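Local coordinates for inositol monophosphatase family protein (Staphylococcus aureus, PDB 5I3S) that probably removes phosphate from inositol monophosphates and related small sugar phosphates in a metal-dependent hydrolysis, at residues Ala2-Gly5 and Phe6-Leu10; Thr88-Phe91 and Val92-Glu96; Pro156-Leu159 and Thr160-Ile163; Arg203-Pro206 and Trp207-Ala210. All blocks are in the same frame, centred on the assembly; numbering follows the deposited sequence.

Contact 1. Residues Ala2-Gly5 and Phe6-Leu10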
loop_
_atom_site.group_PDB
_atom_site.type_symbol
_atom_site.label_atom_id
_atom_site.label_comp_id
_atom_site.label_asym_id
_atom_site.label_seq_id
_atom_site.Cartn_x
_atom_site.Cartn_y
_atom_site.Cartn_z
ATOM N N ALA A 2 -9.043 -32.337 9.815
ATOM C CA ALA A 2 -9.909 -32.633 8.682
ATOM C C ALA A 2 -10.581 -31.378 8.166
ATOM O O ALA A 2 -10.437 -31.035 7.005
ATOM C CB ALA A 2 -10.960 -33.670 9.055
ATOM N N LEU A 3 -11.303 -30.707 9.060
ATOM C CA LEU A 3 -12.042 -29.477 8.770
ATOM C C LEU A 3 -11.115 -28.318 8.299
ATOM O O LEU A 3 -11.474 -27.583 7.407
ATOM C CB LEU A 3 -12.890 -29.078 10.000
ATOM C CG LEU A 3 -13.398 -27.647 10.207
ATOM C CD1 LEU A 3 -14.445 -27.265 9.210
ATOM C CD2 LEU A 3 -13.948 -27.508 11.620
ATOM N N TYR A 4 -9.957 -28.166 8.943
ATOM C CA TYR A 4 -8.898 -27.269 8.506
ATOM C C TYR A 4 -8.502 -27.481 7.052
ATOM O O TYR A 4 -8.437 -26.511 6.285
ATOM C CB TYR A 4 -7.662 -27.503 9.360
ATOM C CG TYR A 4 -6.549 -26.523 9.125
ATOM C CD1 TYR A 4 -6.745 -25.162 9.356
ATOM C CD2 TYR A 4 -5.293 -26.945 8.714
ATOM C CE1 TYR A 4 -5.726 -24.245 9.170
ATOM C CE2 TYR A 4 -4.270 -26.034 8.521
ATOM C CZ TYR A 4 -4.494 -24.677 8.750
ATOM O OH TYR A 4 -3.478 -23.756 8.577
ATOM N N GLY A 5 -8.238 -28.754 6.699
ATOM C CA GLY A 5 -7.859 -29.142 5.358
ATOM C C GLY A 5 -8.940 -28.836 4.345
ATOM O O GLY A 5 -8.640 -28.299 3.281
ATOM N N PHE A 6 -10.193 -29.202 4.658
ATOM C CA PHE A 6 -11.383 -28.817 3.853
ATOM C C PHE A 6 -11.456 -27.282 3.640
ATOM O O PHE A 6 -11.755 -26.818 2.544
ATOM C CB PHE A 6 -12.661 -29.372 4.518
ATOM C CG PHE A 6 -13.963 -28.836 3.960
ATOM C CD1 PHE A 6 -14.471 -29.295 2.755
ATOM C CD2 PHE A 6 -14.693 -27.918 4.649
ATOM C CE1 PHE A 6 -15.684 -28.815 2.250
ATOM C CE2 PHE A 6 -15.886 -27.413 4.139
ATOM C CZ PHE A 6 -16.385 -27.869 2.938
ATOM N N ALA A 7 -11.151 -26.501 4.675
ATOM C CA ALA A 7 -11.255 -25.050 4.553
ATOM C C ALA A 7 -10.193 -24.519 3.604
ATOM O O ALA A 7 -10.468 -23.722 2.742
ATOM C CB ALA A 7 -11.150 -24.386 5.913
ATOM N N GLN A 8 -8.976 -25.013 3.788
ATOM C CA GLN A 8 -7.815 -24.659 2.996
ATOM C C GLN A 8 -8.045 -24.853 1.504
ATOM O O GLN A 8 -7.825 -23.941 0.729
ATOM C CB GLN A 8 -6.623 -25.461 3.501
ATOM C CG GLN A 8 -5.281 -25.117 2.927
ATOM C CD GLN A 8 -4.164 -25.403 3.895
ATOM O OE1 GLN A 8 -4.192 -24.968 5.039
ATOM N NE2 GLN A 8 -3.179 -26.150 3.446
ATOM N N GLY A 9 -8.526 -26.006 1.109
ATOM C CA GLY A 9 -8.762 -26.303 -0.296
ATOM C C GLY A 9 -9.893 -25.492 -0.864
ATOM O O GLY A 9 -9.769 -24.889 -1.944
ATOM N N LEU A 10 -10.985 -25.439 -0.108
ATOM C CA LEU A 10 -12.136 -24.593 -0.437
ATOM C C LEU A 10 -11.740 -23.144 -0.739
ATOM O O LEU A 10 -12.163 -22.573 -1.732
ATOM C CB LEU A 10 -13.132 -24.604 0.727
ATOM C CG LEU A 10 -14.355 -23.696 0.583
ATOM C CD1 LEU A 10 -15.140 -24.088 -0.661
ATOM C CD2 LEU A 10 -15.236 -23.797 1.801
#
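Ala2 O receives Phe6 N at 3.0 Å, one of the i to i+4 bonds near the start of the amino-terminal helix 2-24. The next three carbonyls are answered in turn: Ala7 N reaches Leu3 O at 3.0 Å, Gln8 N reaches Tyr4 O at 3.0 Å and Gly9 N reaches Gly5 O at 3.2 Å. An amide this early in a helix has no carbonyl one turn behind it; Tyr4 N instead makes a weak hydrogen bond to the hydroxyl of Tyr111.

Among the side chains, Tyr4 and Gln8 meet one turn apart. Spaced four residues apart, they leave the same side of the helix, and with CG anti to the backbone nitrogen in both (chi1 -173°) the ring and the extended glutamine run out together. Gln8 OE1 comes to 3.6 Å from Tyr4 CE2, with the amide plane turned 75° from the ring. The phenol oxygen is satisfied from outside: Tyr4 OH is hydrogen-bonded to His125 ND1, on strand 122-127. Long side chains suit this side because they extend over the sheet, Tyr4 meeting the ring of Phe114. Ala7, small enough for a close approach, touches Trp80, while Phe6 meets Tyr57 edge-to-face and also touches helix 37-56.

The chemistry thus divides by role. The backbone carbonyls of residues 2-5 are each answered within the helix, and the polar tip of Tyr4 is spent on linking the helix to the sheet rather than on Gln8, whose amide oxygen makes only a van der Waals approach to the ring.

Contact 2. Residues Thr88-Phe91 and Val92-Glu96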
loop_
_atom_site.group_PDB
_atom_site.type_symbol
_atom_site.label_atom_id
_atom_site.label_comp_id
_atom_site.label_asym_id
_atom_site.label_seq_id
_atom_site.Cartn_x
_atom_site.Cartn_y
_atom_site.Cartn_z
ATOM N N THR A 88 -12.803 -4.608 -1.886
ATOM C CA THR A 88 -13.559 -4.529 -3.134
ATOM C C THR A 88 -13.096 -3.363 -4.033
ATOM O O THR A 88 -13.038 -3.506 -5.258
ATOM C CB THR A 88 -15.100 -4.456 -2.903
ATOM O OG1 THR A 88 -15.377 -3.430 -1.974
ATOM C CG2 THR A 88 -15.654 -5.721 -2.282
ATOM N N LEU A 89 -12.781 -2.213 -3.457
ATOM C CA LEU A 89 -12.215 -1.162 -4.256
ATOM C C LEU A 89 -10.886 -1.537 -4.889
ATOM O O LEU A 89 -10.635 -1.163 -6.047
ATOM C CB LEU A 89 -12.022 0.149 -3.473
ATOM C CG LEU A 89 -13.249 1.023 -3.210
ATOM C CD1 LEU A 89 -12.873 2.281 -2.422
ATOM C CD2 LEU A 89 -13.959 1.366 -4.517
ATOM N N ASN A 90 -10.002 -2.219 -4.153
ATOM C CA ASN A 90 -8.775 -2.755 -4.790
ATOM C C ASN A 90 -9.149 -3.643 -6.016
ATOM O O ASN A 90 -8.641 -3.454 -7.097
ATOM C CB ASN A 90 -7.850 -3.476 -3.770
ATOM C CG ASN A 90 -7.155 -2.498 -2.798
ATOM O OD1 ASN A 90 -7.236 -1.283 -2.941
ATOM N ND2 ASN A 90 -6.477 -3.037 -1.817
ATOM N N PHE A 91 -10.053 -4.587 -5.823
ATOM C CA PHE A 91 -10.559 -5.380 -6.888
ATOM C C PHE A 91 -11.085 -4.523 -8.069
ATOM O O PHE A 91 -10.699 -4.759 -9.230
ATOM C CB PHE A 91 -11.644 -6.317 -6.353
ATOM C CG PHE A 91 -12.269 -7.197 -7.395
ATOM C CD1 PHE A 91 -12.026 -8.550 -7.390
ATOM C CD2 PHE A 91 -13.128 -6.661 -8.380
ATOM C CE1 PHE A 91 -12.623 -9.377 -8.331
ATOM C CE2 PHE A 91 -13.730 -7.481 -9.324
ATOM C CZ PHE A 91 -13.482 -8.844 -9.293
ATOM N N VAL A 92 -11.956 -3.555 -7.796
ATOM C CA VAL A 92 -12.525 -2.768 -8.895
ATOM C C VAL A 92 -11.442 -1.978 -9.621
ATOM O O VAL A 92 -11.372 -2.056 -10.847
ATOM C CB VAL A 92 -13.662 -1.835 -8.417
ATOM C CG1 VAL A 92 -14.088 -0.814 -9.490
ATOM C CG2 VAL A 92 -14.857 -2.680 -8.015
ATOM N N HIS A 93 -10.583 -1.269 -8.884
ATOM C CA HIS A 93 -9.591 -0.374 -9.508
ATOM C C HIS A 93 -8.231 -0.914 -9.930
ATOM O O HIS A 93 -7.606 -0.349 -10.839
ATOM C CB HIS A 93 -9.344 0.836 -8.608
ATOM C CG HIS A 93 -10.488 1.784 -8.614
ATOM N ND1 HIS A 93 -10.494 2.912 -9.396
ATOM C CD2 HIS A 93 -11.695 1.728 -8.011
ATOM C CE1 HIS A 93 -11.635 3.547 -9.224
ATOM N NE2 HIS A 93 -12.388 2.840 -8.397
ATOM N N GLN A 94 -7.747 -1.930 -9.224
ATOM C CA GLN A 94 -6.395 -2.459 -9.407
ATOM C C GLN A 94 -6.355 -3.907 -9.915
ATOM O O GLN A 94 -5.279 -4.378 -10.289
ATOM C CB GLN A 94 -5.664 -2.384 -8.056
ATOM C CG GLN A 94 -5.759 -1.056 -7.310
ATOM C CD GLN A 94 -4.898 -1.049 -6.042
ATOM O OE1 GLN A 94 -4.851 -2.054 -5.301
ATOM N NE2 GLN A 94 -4.229 0.069 -5.770
ATOM N N GLN A 95 -7.495 -4.630 -9.846
ATOM C CA GLN A 95 -7.578 -6.053 -10.181
ATOM C C GLN A 95 -6.580 -6.946 -9.437
ATOM O O GLN A 95 -6.072 -7.939 -10.002
ATOM C CB GLN A 95 -7.434 -6.299 -11.713
ATOM C CG GLN A 95 -8.468 -5.592 -12.561
ATOM C CD GLN A 95 -8.196 -4.076 -12.664
ATOM O OE1 GLN A 95 -7.044 -3.636 -12.856
ATOM N NE2 GLN A 95 -9.268 -3.268 -12.540
ATOM N N GLU A 96 -6.353 -6.617 -8.167
ATOM C CA GLU A 96 -5.456 -7.329 -7.279
ATOM C C GLU A 96 -5.466 -6.595 -5.946
ATOM O O GLU A 96 -6.196 -5.611 -5.796
ATOM C CB GLU A 96 -4.003 -7.431 -7.843
ATOM C CG GLU A 96 -3.287 -6.102 -7.983
ATOM C CD GLU A 96 -1.855 -6.176 -8.531
ATOM O OE1 GLU A 96 -1.216 -5.093 -8.573
ATOM O OE2 GLU A 96 -1.373 -7.258 -8.917
#
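Leu89 and His93 lie side by side on the short helix 88-94, which starts at the last residue of the DPIDGT signature of the inositol monophosphatase family. With CG beside its backbone nitrogen (chi1 -73°), His93 turns its ring back along the helix, setting CD2 at 4.2 Å from Leu89 CD2, with Leu89 O at the ring edge, in its plane. A histidine nitrogen can pair with a carboxylate, and here His93 ND1 bonds to Glu197 OE2 of the second subunit.

Asn90 and Gln94 form the second pair. Their amides point the same way with planes only 19° apart, and Gln94 OE1 sits 3.4 Å from Asn90 CG. The two amide oxygens, both acceptors, have separate partners: Asn90 OD1 meets Arg179 of the second subunit, and Gln94 OE1 takes Asn97 ND2. Gln94 NE2 also reaches Asn195 of the second subunit, which makes this pair part of the dimer interface.

Phe91 takes a different rotamer, with CG anti to its nitrogen (chi1 179°), carrying the ring to Phe98, Val38 and Met22. Branched Val92 packs backwards, CG2 lying 3.4 Å from Thr88 O.

Gln95, the first residue past the helix, has a positive phi, unusual for a residue with a side chain. Gln95 N bonds to Phe91 O at 3.3 Å from above the carbonyl plane, and makes a weak second bond, 3.2 Å long, to Asn90 O.

Contact 3. Residues Pro156-Leu159 and Thr160-Ile163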
loop_
_atom_site.group_PDB
_atom_site.type_symbol
_atom_site.label_atom_id
_atom_site.label_comp_id
_atom_site.label_asym_id
_atom_site.label_seq_id
_atom_site.Cartn_x
_atom_site.Cartn_y
_atom_site.Cartn_z
ATOM N N PRO A 156 -5.609 7.459 5.162
ATOM C CA PRO A 156 -5.658 8.929 5.281
ATOM C C PRO A 156 -7.043 9.555 5.585
ATOM O O PRO A 156 -7.128 10.591 6.240
ATOM C CB PRO A 156 -5.180 9.389 3.890
ATOM C CG PRO A 156 -4.232 8.302 3.439
ATOM C CD PRO A 156 -4.814 7.022 4.002
ATOM N N ASN A 157 -8.108 9.028 5.023
ATOM C CA ASN A 157 -9.484 9.508 5.344
ATOM C C ASN A 157 -9.855 9.660 6.832
ATOM O O ASN A 157 -10.722 10.468 7.162
ATOM C CB ASN A 157 -10.547 8.631 4.680
ATOM C CG ASN A 157 -10.695 8.925 3.214
ATOM O OD1 ASN A 157 -11.322 9.921 2.859
ATOM N ND2 ASN A 157 -10.119 8.084 2.356
ATOM N N TRP A 158 -9.242 8.864 7.699
ATOM C CA TRP A 158 -9.519 8.940 9.104
ATOM C C TRP A 158 -8.850 10.123 9.764
ATOM O O TRP A 158 -9.293 10.572 10.816
ATOM C CB TRP A 158 -9.112 7.645 9.821
ATOM C CG TRP A 158 -9.754 6.358 9.273
ATOM C CD1 TRP A 158 -9.085 5.231 8.904
ATOM C CD2 TRP A 158 -11.151 6.097 9.006
ATOM N NE1 TRP A 158 -9.961 4.263 8.477
ATOM C CE2 TRP A 158 -11.238 4.767 8.516
ATOM C CE3 TRP A 158 -12.337 6.829 9.185
ATOM C CZ2 TRP A 158 -12.460 4.153 8.181
ATOM C CZ3 TRP A 158 -13.583 6.203 8.849
ATOM C CH2 TRP A 158 -13.617 4.880 8.329
ATOM N N LEU A 159 -7.819 10.673 9.147
ATOM C CA LEU A 159 -7.227 11.901 9.665
ATOM C C LEU A 159 -8.025 13.161 9.354
ATOM O O LEU A 159 -7.718 14.209 9.934
ATOM C CB LEU A 159 -5.770 12.059 9.216
ATOM C CG LEU A 159 -4.795 11.116 9.915
ATOM C CD1 LEU A 159 -4.853 9.705 9.353
ATOM C CD2 LEU A 159 -3.404 11.636 9.733
ATOM N N THR A 160 -9.026 13.083 8.469
ATOM C CA THR A 160 -9.908 14.234 8.190
ATOM C C THR A 160 -11.128 14.374 9.133
ATOM O O THR A 160 -11.725 15.456 9.221
ATOM C CB THR A 160 -10.450 14.218 6.745
ATOM O OG1 THR A 160 -11.372 13.124 6.570
ATOM C CG2 THR A 160 -9.311 14.132 5.743
ATOM N N LYS A 161 -11.501 13.294 9.826
ATOM C CA LYS A 161 -12.793 13.236 10.520
ATOM C C LYS A 161 -12.749 14.021 11.835
ATOM O O LYS A 161 -11.696 14.109 12.469
ATOM C CB LYS A 161 -13.210 11.790 10.832
ATOM C CG LYS A 161 -13.099 10.793 9.689
ATOM C CD LYS A 161 -13.992 11.128 8.507
ATOM C CE LYS A 161 -14.525 9.842 7.881
ATOM N NZ LYS A 161 -15.061 10.025 6.505
ATOM N N PRO A 162 -13.896 14.555 12.260
ATOM C CA PRO A 162 -13.921 15.247 13.528
ATOM C C PRO A 162 -13.587 14.317 14.697
ATOM O O PRO A 162 -14.032 13.156 14.739
ATOM C CB PRO A 162 -15.372 15.751 13.629
ATOM C CG PRO A 162 -15.927 15.674 12.240
ATOM C CD PRO A 162 -15.252 14.462 11.677
ATOM N N ILE A 163 -12.782 14.841 15.612
ATOM C CA ILE A 163 -12.319 14.155 16.842
ATOM C C ILE A 163 -11.363 13.004 16.555
ATOM O O ILE A 163 -10.235 12.998 17.025
ATOM C CB ILE A 163 -13.466 13.699 17.807
ATOM C CG1 ILE A 163 -14.463 14.848 18.066
ATOM C CG2 ILE A 163 -12.893 13.284 19.172
ATOM C CD1 ILE A 163 -15.575 14.978 17.056
#
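Thr160 folds its hydroxyl back onto the carbonyl of Asn157 in a pair of overlapping type I turns, 156-159 and 157-160, within the loop that joins strand 151-153 to helix 164-174. The first turn is closed by Leu159 N on Pro156 O; proline suits the opening place, where its nitrogen needs no hydrogen to give. In the second turn Thr160 N makes only a weak bond to Asn157 O, and the hydroxyl supplements it: Thr160 OG1 donates to Asn157 O at 2.8 Å. A chi1 of 68° sets OG1 between its own nitrogen and carbonyl, where it faces back along the chain. OG1 also has a weak bond to Asn173 of the second subunit. Leu159 and Thr160 each touch the other's counterpart there, so the turn belongs to the dimer interface.

The lysine that follows can be traced outward. Lys161 CB lies 4.1 Å from Trp158 O. CG closes in on Asn157 O at 3.5 Å and CD stays beside the same oxygen at 3.6 Å, because the chain bends at chi2 (-62°) instead of running straight out. A second bend, at chi3, brings CE over to the indole, and the two side chains cross obliquely. Lysine suits this place, since its methylenes can pack against the indole while the charged end stays at the tip of the chain. Trp158 is in turn backed by Phe168 and Pro202, with a bound phosphate ion about 5 Å from its side chain. The contact finishes with Lys161 CE, 3.9 Å from both CE3 and CZ3 of Trp158.

Contact 4. Residues Arg203-Pro206 and Trp207-Ala210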
loop_
_atom_site.group_PDB
_atom_site.type_symbol
_atom_site.label_atom_id
_atom_site.label_comp_id
_atom_site.label_asym_id
_atom_site.label_seq_id
_atom_site.Cartn_x
_atom_site.Cartn_y
_atom_site.Cartn_z
ATOM N N ARG A 203 -13.554 1.225 12.255
ATOM C CA ARG A 203 -14.727 0.390 11.959
ATOM C C ARG A 203 -14.353 -0.793 11.088
ATOM O O ARG A 203 -13.828 -0.599 10.016
ATOM C CB ARG A 203 -15.812 1.194 11.213
ATOM N N LEU A 204 -14.695 -2.004 11.530
ATOM C CA LEU A 204 -14.562 -3.191 10.729
ATOM C C LEU A 204 -15.613 -4.230 11.095
ATOM O O LEU A 204 -15.877 -4.465 12.282
ATOM C CB LEU A 204 -13.220 -3.794 11.034
ATOM C CG LEU A 204 -12.349 -4.300 9.942
ATOM C CD1 LEU A 204 -12.255 -3.262 8.828
ATOM C CD2 LEU A 204 -10.988 -4.694 10.548
ATOM N N GLN A 205 -16.157 -4.890 10.086
ATOM C CA GLN A 205 -17.020 -6.000 10.284
ATOM C C GLN A 205 -16.259 -7.281 10.663
ATOM O O GLN A 205 -15.098 -7.435 10.291
ATOM C CB GLN A 205 -17.805 -6.208 8.994
ATOM C CG GLN A 205 -18.730 -5.025 8.684
ATOM C CD GLN A 205 -19.959 -4.984 9.610
ATOM O OE1 GLN A 205 -20.139 -5.817 10.515
ATOM N NE2 GLN A 205 -20.841 -4.044 9.342
ATOM N N PRO A 206 -16.928 -8.221 11.390
ATOM C CA PRO A 206 -16.281 -9.428 11.871
ATOM C C PRO A 206 -15.591 -10.244 10.773
ATOM O O PRO A 206 -14.512 -10.830 11.013
ATOM C CB PRO A 206 -17.411 -10.245 12.484
ATOM C CG PRO A 206 -18.654 -9.419 12.459
ATOM C CD PRO A 206 -18.338 -8.110 11.816
ATOM N N TRP A 207 -16.217 -10.272 9.603
ATOM C CA TRP A 207 -15.683 -10.984 8.440
ATOM C C TRP A 207 -14.422 -10.333 7.828
ATOM O O TRP A 207 -13.720 -10.987 7.067
ATOM C CB TRP A 207 -16.753 -11.175 7.344
ATOM C CG TRP A 207 -17.498 -9.950 6.929
ATOM C CD1 TRP A 207 -17.070 -8.990 6.081
ATOM C CD2 TRP A 207 -18.822 -9.557 7.341
ATOM N NE1 TRP A 207 -18.041 -8.007 5.938
ATOM C CE2 TRP A 207 -19.122 -8.341 6.699
ATOM C CE3 TRP A 207 -19.772 -10.114 8.199
ATOM C CZ2 TRP A 207 -20.348 -7.673 6.877
ATOM C CZ3 TRP A 207 -20.987 -9.455 8.375
ATOM C CH2 TRP A 207 -21.263 -8.254 7.713
ATOM N N ASP A 208 -14.121 -9.091 8.187
ATOM C CA ASP A 208 -12.838 -8.504 7.790
ATOM C C ASP A 208 -11.659 -8.817 8.758
ATOM O O ASP A 208 -10.508 -8.814 8.339
ATOM C CB ASP A 208 -12.972 -7.012 7.590
ATOM C CG ASP A 208 -13.978 -6.638 6.489
ATOM O OD1 ASP A 208 -14.799 -5.748 6.785
ATOM O OD2 ASP A 208 -13.998 -7.251 5.405
ATOM N N PHE A 209 -11.929 -9.118 10.017
ATOM C CA PHE A 209 -10.846 -9.433 10.912
ATOM C C PHE A 209 -10.746 -10.844 11.390
ATOM O O PHE A 209 -9.679 -11.224 11.876
ATOM C CB PHE A 209 -10.800 -8.483 12.104
ATOM C CG PHE A 209 -12.052 -8.441 12.913
ATOM C CD1 PHE A 209 -12.352 -9.450 13.805
ATOM C CD2 PHE A 209 -12.918 -7.352 12.798
ATOM C CE1 PHE A 209 -13.478 -9.375 14.588
ATOM C CE2 PHE A 209 -14.064 -7.276 13.558
ATOM C CZ PHE A 209 -14.327 -8.288 14.472
ATOM N N ALA A 210 -11.805 -11.630 11.248
ATOM C CA ALA A 210 -11.819 -12.977 11.842
ATOM C C ALA A 210 -10.670 -13.865 11.408
ATOM O O ALA A 210 -10.000 -14.433 12.248
ATOM C CB ALA A 210 -13.142 -13.663 11.578
#
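Gln205 lies alongside Trp207 with its amide plane only 11° from the indole, its bent chain running over the ring in the same direction. CB makes the closest approach, and CG and the amide continue over the six-membered ring: Gln205 CB stands over one face in a CH-pi contact, 3.7 Å from the centroid of the five-membered ring. A chi1 of 51° wedges the Trp207 ring between its own nitrogen and carbonyl and turns it back towards Gln205.

Phe209 repeats the arrangement with a similar torsion. Pro206 CA rests over one face of its ring, 3.7 Å from the centroid, while Leu204 O meets the ring edge in plane. Leucine fills the flank, with Leu204 CD2 sliding past Phe209 CD2 at 4.0 Å and Leu204 CG packing on Asp208 CB at 3.6 Å.

Proline fits the first helical position, having no amide hydrogen to waste, and its carbonyl is used twice. Ala210 N approaches Pro206 O at 2.8 Å nearly along the C=O axis, whereas Phe209 N comes from above the carbonyl plane at 3.3 Å.

Residues 207-210 belong to the WD signature of this family. Asp208 turns its carboxylate towards Asp83 and Asp86, a cluster that in relatives holds the catalytic metal ions. Trp207 packs on strand 78-83 of the larger sheet, while Leu204 and Phe209 lean on Ile239 of strand 237-242 and on helix 184-193, setting the start of helix 206-218 between the two sheets.

The four contacts run in series along the chain and span the fold. Contacts 1 and 3 lie on opposite sides of its centre, their own centres about 40 Å apart, whereas contact 4 is near the middle. Contact 4 carries one aspartate of the probable metal site, and contact 2 begins where the signature supplying Asp83 and Asp86 ends; their nearest atoms are about 8 Å apart. Contact 3 comes within about 5 Å of contact 4 at the nearest atoms and lies beside the bound phosphate, probably from the crystallisation liquor. Contacts 2 and 3 both touch the second subunit; contacts 1 and 4 do not.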